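Local coordinates for E3 ubiquitin-protein ligase TRIM65 (PDB 7JL4), which acts as an E3 ubiquitin ligase in innate immunity, autophagy and inflammation, the part described here being its PRY-SPRY (B30.2) domain, at residues 21-26 against 38-43; 59-64 against 177-182. All coordinates share one frame; numbering follows the deposited sequence.

Interaction 1 of 2, residues 21-26 against 38-43; sequences NLTFDP and QDQQVK
Phe24 turns one face of its ring to Val42, whose CG1 stands 3.9 Å from the centroid of the Phe24 ring and 28° off the ring normal, a CH-pi contact. Between these two side chains the nearest atoms are Phe24 CZ and Val42 CG1, 3.5 Å apart, and the two side chains cross at about a right angle. Val42 CG1 lies between its backbone N and carbonyl carbon (chi1 68°), the branch that reaches the ring. Further back along the ring, Phe24 CD2 comes within 3.3 Å of Asp39 O, an oblique approach, while Gln41 N sits at the ring edge, in plane. Asp39 O also accepts the one hydrogen bond between the segments, from Phe24 N at 2.7 Å; with 171° at the hydrogen the bond is nearly straight. The same oxygen receives a CA-H...O contact from Thr23 CA at 3.4 Å. The loop segment 21-26 thus packs on the start of strand 41-44, in the seven-stranded antiparallel sheet of the PRY-SPRY beta-sandwich; there Gln40 and Gln41 both face Ser36, a classic beta bulge. An alanine in place of Phe24 would probably leave Val42 CG1 without its aromatic partner and open a gap beside the Gln40 carbonyl, whose O is now 3.5 Å from Phe24 CE2. Thr23 N is hydrogen-bonded to Gln66 OE1. Leu35 of strand 33-36 touches Phe24, Pro26 and Val42, and Leu188 of strand 185-188 also packs on Phe24.

Interaction 2 of 2, residues 59-64 against 177-182; sequences LWQVQC and VFWLLE
Trp60 meets the opposing segment from its first side-chain atom onward. Its CB lies 3.5 Å from Leu180 O and also close to the indole of Trp179, with Trp60 CB to Trp179 NE1 at 3.7 Å. In the six-membered ring, Trp60 CE3 stays near the same nitrogen, and one atom further out Trp60 CZ3 touches Leu181 CD1 at 3.7 Å. A chi1 of -64° sets CG of Trp60 beside the backbone N and anti to the carbonyl carbon, and from there the indole runs alongside the side chains of Trp179 and Leu181, all pointing the same way. The indole N-H of Trp179 has its polar partner in Thr102 OG1, so its approach to Trp60 is packing.

The backbones form an antiparallel pair, the strand axes 4.7 Å apart at closest approach and 157° between their directions. Val62 and Phe178 are the hydrogen-bonded pair: Val62 N gives to Phe178 O at 3.1 Å, and Phe178 N gives to Val62 O in return. Gln61 with Trp179 and Gln63 with Val177 are non-hydrogen-bonded pairs. A third bond, Leu180 N to Trp60 O at 3.0 Å, extends the pairing to Trp60, the centre of an inverse gamma turn. Beyond the pairing, Cys64 SG meets the Phe178 ring at its edge, in plane, 3.7 Å from Phe178 CE2, a sulfur-aromatic contact.

This pairing sits at the edge of the six-stranded sheet of the SPRY beta-sandwich, where strand 61-63 is outermost within the chain. Strand 175-180 lies between it and strand 84-89, while Leu186 and Leu188 of strand 185-188, in the other sheet, pack against Phe178.

In the fold
The centres of interactions 1 and 2 are 11 Å apart, and the two contacts touch through segment 21-26, which meets both segments of interaction 2. Asp25 N lies 2.8 Å from Gln63 O, a probable hydrogen bond, and Asp25 OD2 accepts a bond from Gln63 NE2, so segment 21-26 runs beside the edge strand 61-63. Phe24 CE1 also packs on Phe178 CD2 at 3.8 Å, bringing the aromatic residues of interactions 1 and 2 together. With Phe24 N bonded to Asp39 O, just before strand 41-44, and Asp25 N to Gln63 O, segment 21-26 lies between the two sheets. Separate glycerol molecules, probably from the crystallisation liquor, hydrogen-bond to Asn21 O and to Cys64 O.

Interaction 1 of 2, residues 21-26 against 38-43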
ATOM      1  N   ASN A  21       2.755 -10.905   7.567  1.00 22.97           N
ATOM      2  CA  ASN A  21       2.425 -11.464   6.249  1.00 21.58           C
ATOM      3  C   ASN A  21       0.979 -11.091   5.876  1.00 24.91           C
ATOM      4  O   ASN A  21       0.022 -11.585   6.475  1.00 22.11           O
ATOM      5  CB  ASN A  21       2.641 -12.985   6.226  1.00 22.40           C
ATOM      6  CG  ASN A  21       4.125 -13.386   6.358  1.00 29.68           C
ATOM      7  OD1 ASN A  21       5.025 -12.606   6.045  1.00 24.00           O
ATOM      8  ND2 ASN A  21       4.379 -14.610   6.845  1.00 30.81           N
ATOM      9  N   LEU A  22       0.817 -10.227   4.877  1.00 25.30           N
ATOM     10  CA  LEU A  22      -0.482  -9.686   4.491  1.00 20.03           C
ATOM     11  C   LEU A  22      -1.094 -10.474   3.337  1.00 20.95           C
ATOM     12  O   LEU A  22      -0.386 -11.106   2.542  1.00 24.56           O
ATOM     13  CB  LEU A  22      -0.353  -8.214   4.068  1.00 18.99           C
ATOM     14  CG  LEU A  22       0.262  -7.223   5.059  1.00 21.62           C
ATOM     15  CD1 LEU A  22       0.247  -5.835   4.416  1.00 20.51           C
ATOM     16  CD2 LEU A  22      -0.425  -7.256   6.422  1.00 26.54           C
ATOM     17  N   THR A  23      -2.429 -10.419   3.245  1.00 17.24           N
ATOM     18  CA  THR A  23      -3.162 -10.968   2.100  1.00 23.56           C
ATOM     19  C   THR A  23      -4.234  -9.977   1.666  1.00 24.61           C
ATOM     20  O   THR A  23      -4.766  -9.226   2.487  1.00 24.62           O
ATOM     21  CB  THR A  23      -3.816 -12.323   2.410  1.00 27.48           C
ATOM     22  OG1 THR A  23      -4.654 -12.201   3.562  1.00 28.79           O
ATOM     23  CG2 THR A  23      -2.770 -13.395   2.676  1.00 25.40           C
ATOM     24  N   PHE A  24      -4.550  -9.971   0.371  1.00 26.14           N
ATOM     25  CA  PHE A  24      -5.608  -9.092  -0.124  1.00 21.05           C
ATOM     26  C   PHE A  24      -6.988  -9.617   0.273  1.00 26.73           C
ATOM     27  O   PHE A  24      -7.182 -10.812   0.518  1.00 25.74           O
ATOM     28  CB  PHE A  24      -5.506  -8.940  -1.648  1.00 22.53           C
ATOM     29  CG  PHE A  24      -4.269  -8.216  -2.088  1.00 26.57           C
ATOM     30  CD1 PHE A  24      -4.094  -6.869  -1.787  1.00 25.96           C
ATOM     31  CD2 PHE A  24      -3.271  -8.879  -2.789  1.00 25.86           C
ATOM     32  CE1 PHE A  24      -2.935  -6.184  -2.205  1.00 21.81           C
ATOM     33  CE2 PHE A  24      -2.126  -8.206  -3.227  1.00 26.59           C
ATOM     34  CZ  PHE A  24      -1.949  -6.857  -2.919  1.00 21.27           C
ATOM     35  N   ASP A  25      -7.942  -8.689   0.391  1.00 22.09           N
ATOM     36  CA  ASP A  25      -9.332  -9.009   0.673  1.00 23.68           C
ATOM     37  C   ASP A  25     -10.074  -9.053  -0.651  1.00 28.08           C
ATOM     38  O   ASP A  25     -10.291  -7.993  -1.257  1.00 29.09           O
ATOM     39  CB  ASP A  25      -9.935  -7.949   1.604  1.00 27.10           C
ATOM     40  CG  ASP A  25     -11.441  -8.067   1.771  1.00 36.94           C
ATOM     41  OD1 ASP A  25     -12.063  -9.021   1.249  1.00 36.13           O
ATOM     42  OD2 ASP A  25     -12.022  -7.157   2.420  1.00 35.13           O
ATOM     43  N   PRO A  26     -10.458 -10.234  -1.148  1.00 31.55           N
ATOM     44  CA  PRO A  26     -11.128 -10.310  -2.468  1.00 27.99           C
ATOM     45  C   PRO A  26     -12.488  -9.639  -2.525  1.00 32.97           C
ATOM     46  O   PRO A  26     -12.915  -9.254  -3.621  1.00 33.52           O
ATOM     47  CB  PRO A  26     -11.253 -11.826  -2.721  1.00 36.21           C
ATOM     48  CG  PRO A  26     -11.023 -12.493  -1.373  1.00 38.72           C
ATOM     49  CD  PRO A  26     -10.188 -11.562  -0.555  1.00 27.29           C
ATOM     50  N   GLN A  38      -2.540 -17.314  -3.586  1.00 36.13           N
ATOM     51  CA  GLN A  38      -3.205 -17.367  -2.285  0.55 34.75           C
ATOM     52  C   GLN A  38      -3.480 -15.960  -1.767  1.00 34.98           C
ATOM     53  O   GLN A  38      -3.301 -15.665  -0.577  1.00 28.94           O
ATOM     54  CB  GLN A  38      -2.380 -18.170  -1.274  0.55 38.65           C
ATOM     55  CG  GLN A  38      -2.147 -19.616  -1.670  0.55 44.45           C
ATOM     56  CD  GLN A  38      -1.022 -19.773  -2.678  0.55 47.30           C
ATOM     57  OE1 GLN A  38       0.048 -19.180  -2.528  0.55 47.34           O
ATOM     58  NE2 GLN A  38      -1.263 -20.570  -3.720  0.55 49.22           N
ATOM     59  N   ASP A  39      -3.885 -15.079  -2.684  1.00 29.79           N
ATOM     60  CA  ASP A  39      -4.278 -13.696  -2.411  1.00 29.82           C
ATOM     61  C   ASP A  39      -3.117 -12.852  -1.901  1.00 26.82           C
ATOM     62  O   ASP A  39      -3.323 -11.838  -1.229  1.00 27.32           O
ATOM     63  CB  ASP A  39      -5.483 -13.654  -1.453  1.00 32.43           C
ATOM     64  CG  ASP A  39      -6.754 -14.220  -2.095  1.00 37.28           C
ATOM     65  OD1 ASP A  39      -6.919 -14.075  -3.335  1.00 31.96           O
ATOM     66  OD2 ASP A  39      -7.576 -14.847  -1.385  1.00 37.58           O
ATOM     67  N   GLN A  40      -1.884 -13.232  -2.253  1.00 23.05           N
ATOM     68  CA  GLN A  40      -0.725 -12.384  -1.996  1.00 27.01           C
ATOM     69  C   GLN A  40      -0.388 -11.457  -3.154  1.00 25.32           C
ATOM     70  O   GLN A  40       0.473 -10.592  -2.993  1.00 27.93           O
ATOM     71  CB  GLN A  40       0.520 -13.231  -1.695  1.00 26.55           C
ATOM     72  CG  GLN A  40       0.310 -14.204  -0.496  1.00 23.89           C
ATOM     73  CD  GLN A  40       1.369 -15.275  -0.426  1.00 36.13           C
ATOM     74  OE1 GLN A  40       2.463 -15.143  -0.990  1.00 36.94           O
ATOM     75  NE2 GLN A  40       1.038 -16.371   0.244  1.00 36.18           N
ATOM     76  N   GLN A  41      -1.007 -11.641  -4.315  1.00 23.87           N
ATOM     77  CA  GLN A  41      -0.655 -10.878  -5.504  1.00 25.55           C
ATOM     78  C   GLN A  41      -1.930 -10.423  -6.201  1.00 24.74           C
ATOM     79  O   GLN A  41      -2.930 -11.150  -6.218  1.00 26.71           O
ATOM     80  CB  GLN A  41       0.217 -11.746  -6.423  1.00 26.59           C
ATOM     81  CG  GLN A  41       0.683 -11.090  -7.697  1.00 33.05           C
ATOM     82  CD  GLN A  41       1.663 -11.950  -8.462  1.00 40.18           C
ATOM     83  OE1 GLN A  41       1.303 -12.604  -9.439  1.00 47.05           O
ATOM     84  NE2 GLN A  41       2.917 -11.946  -8.026  1.00 46.22           N
ATOM     85  N   VAL A  42      -1.897  -9.222  -6.776  1.00 29.28           N
ATOM     86  CA  VAL A  42      -3.037  -8.654  -7.492  1.00 28.10           C
ATOM     87  C   VAL A  42      -2.532  -7.930  -8.743  1.00 34.31           C
ATOM     88  O   VAL A  42      -1.455  -7.322  -8.727  1.00 30.04           O
ATOM     89  CB  VAL A  42      -3.851  -7.717  -6.568  1.00 26.70           C
ATOM     90  CG1 VAL A  42      -3.059  -6.461  -6.223  1.00 23.62           C
ATOM     91  CG2 VAL A  42      -5.188  -7.348  -7.203  1.00 26.78           C
ATOM     92  N   LYS A  43      -3.300  -8.022  -9.840  1.00 31.49           N
ATOM     93  CA  LYS A  43      -2.995  -7.322 -11.079  1.00 34.12           C
ATOM     94  C   LYS A  43      -4.254  -6.630 -11.583  1.00 32.94           C
ATOM     95  O   LYS A  43      -5.331  -7.238 -11.599  1.00 31.79           O
ATOM     96  CB  LYS A  43      -2.459  -8.281 -12.159  1.00 31.72           C
ATOM     97  CG  LYS A  43      -2.061  -7.575 -13.440  1.00 37.12           C
ATOM     98  CD  LYS A  43      -1.502  -8.526 -14.487  1.00 41.05           C
ATOM     99  CE  LYS A  43      -1.115  -7.763 -15.772  1.00 41.83           C
ATOM    100  NZ  LYS A  43      -0.597  -8.672 -16.838  1.00 49.53           N
TER

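Interaction 2 of 2, residues 59-64 against 177-182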
ATOM      1  N   LEU A  59     -13.256   2.721  -7.224  1.00 31.13           N
ATOM      2  CA  LEU A  59     -11.892   3.161  -7.413  1.00 29.41           C
ATOM      3  C   LEU A  59     -11.023   1.979  -7.816  1.00 29.17           C
ATOM      4  O   LEU A  59     -11.402   0.824  -7.666  1.00 29.96           O
ATOM      5  CB  LEU A  59     -11.378   3.769  -6.114  1.00 26.56           C
ATOM      6  CG  LEU A  59     -12.329   4.905  -5.697  1.00 35.57           C
ATOM      7  CD1 LEU A  59     -12.122   5.267  -4.232  1.00 41.13           C
ATOM      8  CD2 LEU A  59     -12.163   6.113  -6.575  1.00 36.99           C
ATOM      9  N   TRP A  60      -9.837   2.270  -8.330  1.00 29.95           N
ATOM     10  CA  TRP A  60      -8.921   1.203  -8.745  1.00 26.94           C
ATOM     11  C   TRP A  60      -8.105   0.748  -7.534  1.00 25.99           C
ATOM     12  O   TRP A  60      -6.883   0.905  -7.480  1.00 25.06           O
ATOM     13  CB  TRP A  60      -8.025   1.691  -9.878  1.00 26.94           C
ATOM     14  CG  TRP A  60      -8.789   2.020 -11.111  1.00 31.18           C
ATOM     15  CD1 TRP A  60     -10.022   1.558 -11.442  1.00 34.42           C
ATOM     16  CD2 TRP A  60      -8.377   2.885 -12.183  1.00 35.78           C
ATOM     17  NE1 TRP A  60     -10.412   2.080 -12.658  1.00 38.81           N
ATOM     18  CE2 TRP A  60      -9.425   2.906 -13.126  1.00 39.53           C
ATOM     19  CE3 TRP A  60      -7.231   3.651 -12.431  1.00 37.15           C
ATOM     20  CZ2 TRP A  60      -9.355   3.648 -14.314  1.00 44.88           C
ATOM     21  CZ3 TRP A  60      -7.172   4.405 -13.605  1.00 43.52           C
ATOM     22  CH2 TRP A  60      -8.226   4.389 -14.530  1.00 43.92           C
ATOM     23  N   GLN A  61      -8.807   0.144  -6.558  1.00 23.43           N
ATOM     24  CA  GLN A  61      -8.220  -0.124  -5.245  1.00 22.27           C
ATOM     25  C   GLN A  61      -8.598  -1.506  -4.714  1.00 25.37           C
ATOM     26  O   GLN A  61      -9.554  -2.155  -5.162  1.00 23.60           O
ATOM     27  CB  GLN A  61      -8.623   0.947  -4.204  1.00 21.13           C
ATOM     28  CG  GLN A  61      -8.040   2.332  -4.541  1.00 24.60           C
ATOM     29  CD  GLN A  61      -8.555   3.466  -3.669  1.00 27.98           C
ATOM     30  OE1 GLN A  61      -9.170   3.266  -2.610  1.00 28.89           O
ATOM     31  NE2 GLN A  61      -8.327   4.666  -4.124  1.00 20.50           N
ATOM     32  N   VAL A  62      -7.810  -1.948  -3.736  1.00 21.93           N
ATOM     33  CA  VAL A  62      -8.067  -3.193  -3.023  1.00 20.77           C
ATOM     34  C   VAL A  62      -7.410  -3.036  -1.662  1.00 23.72           C
ATOM     35  O   VAL A  62      -6.370  -2.382  -1.546  1.00 22.00           O
ATOM     36  CB  VAL A  62      -7.498  -4.406  -3.793  1.00 22.16           C
ATOM     37  CG1 VAL A  62      -6.008  -4.203  -4.039  1.00 25.21           C
ATOM     38  CG2 VAL A  62      -7.763  -5.729  -3.014  1.00 23.16           C
ATOM     39  N   GLN A  63      -8.020  -3.622  -0.625  1.00 22.85           N
ATOM     40  CA  GLN A  63      -7.457  -3.567   0.720  1.00 21.23           C
ATOM     41  C   GLN A  63      -7.050  -4.970   1.177  1.00 22.25           C
ATOM     42  O   GLN A  63      -7.325  -5.975   0.512  1.00 24.78           O
ATOM     43  CB  GLN A  63      -8.447  -2.956   1.722  1.00 26.38           C
ATOM     44  CG  GLN A  63      -9.657  -3.853   2.001  1.00 30.55           C
ATOM     45  CD  GLN A  63     -10.683  -3.230   2.947  1.00 39.66           C
ATOM     46  OE1 GLN A  63     -10.579  -2.064   3.320  1.00 34.76           O
ATOM     47  NE2 GLN A  63     -11.671  -4.027   3.356  1.00 38.39           N
ATOM     48  N   CYS A  64      -6.361  -5.033   2.312  1.00 21.42           N
ATOM     49  CA  CYS A  64      -5.906  -6.316   2.834  1.00 20.62           C
ATOM     50  C   CYS A  64      -6.893  -6.840   3.861  1.00 19.61           C
ATOM     51  O   CYS A  64      -7.759  -6.122   4.366  1.00 19.63           O
ATOM     52  CB  CYS A  64      -4.516  -6.191   3.459  1.00 25.59           C
ATOM     53  SG  CYS A  64      -3.191  -5.977   2.252  1.00 21.04           S
ATOM     54  N   VAL A 177      -4.197  -0.484   2.198  1.00 18.96           N
ATOM     55  CA  VAL A 177      -5.037  -0.266   1.027  1.00 19.94           C
ATOM     56  C   VAL A 177      -4.143   0.256  -0.099  1.00 19.95           C
ATOM     57  O   VAL A 177      -3.149   0.939   0.149  1.00 17.49           O
ATOM     58  CB  VAL A 177      -6.206   0.691   1.361  1.00 21.91           C
ATOM     59  CG1 VAL A 177      -5.681   2.056   1.842  1.00 18.83           C
ATOM     60  CG2 VAL A 177      -7.151   0.833   0.162  1.00 29.38           C
ATOM     61  N   PHE A 178      -4.469  -0.128  -1.331  1.00 17.73           N
ATOM     62  CA  PHE A 178      -3.590   0.069  -2.483  1.00 22.77           C
ATOM     63  C   PHE A 178      -4.380   0.539  -3.700  1.00 23.11           C
ATOM     64  O   PHE A 178      -5.528   0.139  -3.893  1.00 22.75           O
ATOM     65  CB  PHE A 178      -2.870  -1.245  -2.811  1.00 22.59           C
ATOM     66  CG  PHE A 178      -2.071  -1.781  -1.658  1.00 24.06           C
ATOM     67  CD1 PHE A 178      -0.768  -1.352  -1.457  1.00 24.04           C
ATOM     68  CD2 PHE A 178      -2.634  -2.676  -0.764  1.00 21.30           C
ATOM     69  CE1 PHE A 178      -0.020  -1.810  -0.393  1.00 22.56           C
ATOM     70  CE2 PHE A 178      -1.903  -3.147   0.326  1.00 29.11           C
ATOM     71  CZ  PHE A 178      -0.582  -2.701   0.513  1.00 25.80           C
ATOM     72  N   TRP A 179      -3.732   1.351  -4.548  1.00 21.14           N
ATOM     73  CA  TRP A 179      -4.269   1.790  -5.829  1.00 22.29           C
ATOM     74  C   TRP A 179      -3.322   1.333  -6.931  1.00 28.03           C
ATOM     75  O   TRP A 179      -2.096   1.365  -6.756  1.00 23.94           O
ATOM     76  CB  TRP A 179      -4.396   3.307  -5.873  1.00 20.20           C
ATOM     77  CG  TRP A 179      -4.754   3.880  -7.223  1.00 23.31           C
ATOM     78  CD1 TRP A 179      -5.998   4.047  -7.728  1.00 25.53           C
ATOM     79  CD2 TRP A 179      -3.839   4.413  -8.204  1.00 26.84           C
ATOM     80  NE1 TRP A 179      -5.926   4.665  -8.988  1.00 26.53           N
ATOM     81  CE2 TRP A 179      -4.605   4.884  -9.292  1.00 26.81           C
ATOM     82  CE3 TRP A 179      -2.444   4.529  -8.262  1.00 23.42           C
ATOM     83  CZ2 TRP A 179      -4.019   5.460 -10.427  1.00 30.46           C
ATOM     84  CZ3 TRP A 179      -1.861   5.099  -9.388  1.00 24.91           C
ATOM     85  CH2 TRP A 179      -2.654   5.554 -10.454  1.00 28.21           C
ATOM     86  N   LEU A 180      -3.888   0.888  -8.052  1.00 27.67           N
ATOM     87  CA  LEU A 180      -3.114   0.337  -9.162  1.00 27.05           C
ATOM     88  C   LEU A 180      -3.642   0.864 -10.485  1.00 28.94           C
ATOM     89  O   LEU A 180      -4.811   0.646 -10.815  1.00 32.64           O
ATOM     90  CB  LEU A 180      -3.180  -1.191  -9.195  1.00 26.33           C
ATOM     91  CG  LEU A 180      -2.554  -2.067  -8.131  1.00 24.50           C
ATOM     92  CD1 LEU A 180      -3.464  -2.139  -6.900  1.00 25.67           C
ATOM     93  CD2 LEU A 180      -2.333  -3.439  -8.766  1.00 24.46           C
ATOM     94  N   LEU A 181      -2.761   1.461 -11.277  1.00 31.96           N
ATOM     95  CA  LEU A 181      -3.077   1.746 -12.668  1.00 33.19           C
ATOM     96  C   LEU A 181      -3.286   0.436 -13.434  1.00 32.86           C
ATOM     97  O   LEU A 181      -2.859  -0.631 -13.000  1.00 31.91           O
ATOM     98  CB  LEU A 181      -1.950   2.555 -13.296  1.00 33.97           C
ATOM     99  CG  LEU A 181      -2.371   3.315 -14.549  1.00 34.19           C
ATOM    100  CD1 LEU A 181      -3.507   4.222 -14.160  1.00 36.53           C
ATOM    101  CD2 LEU A 181      -1.202   4.089 -15.105  1.00 40.49           C
ATOM    102  N   GLU A 182      -3.965   0.514 -14.581  1.00 33.32           N
ATOM    103  CA  GLU A 182      -4.134  -0.686 -15.400  1.00 34.71           C
ATOM    104  C   GLU A 182      -2.775  -1.245 -15.808  1.00 40.82           C
ATOM    105  O   GLU A 182      -1.870  -0.493 -16.185  1.00 37.08           O
ATOM    106  CB  GLU A 182      -4.959  -0.373 -16.659  1.00 40.70           C
ATOM    107  CG  GLU A 182      -5.058  -1.518 -17.660  1.00 43.12           C
ATOM    108  CD  GLU A 182      -5.750  -1.112 -18.961  1.00 58.07           C
ATOM    109  OE1 GLU A 182      -5.256  -1.476 -20.052  1.00 60.75           O
ATOM    110  OE2 GLU A 182      -6.790  -0.422 -18.888  1.00 57.46           O
TER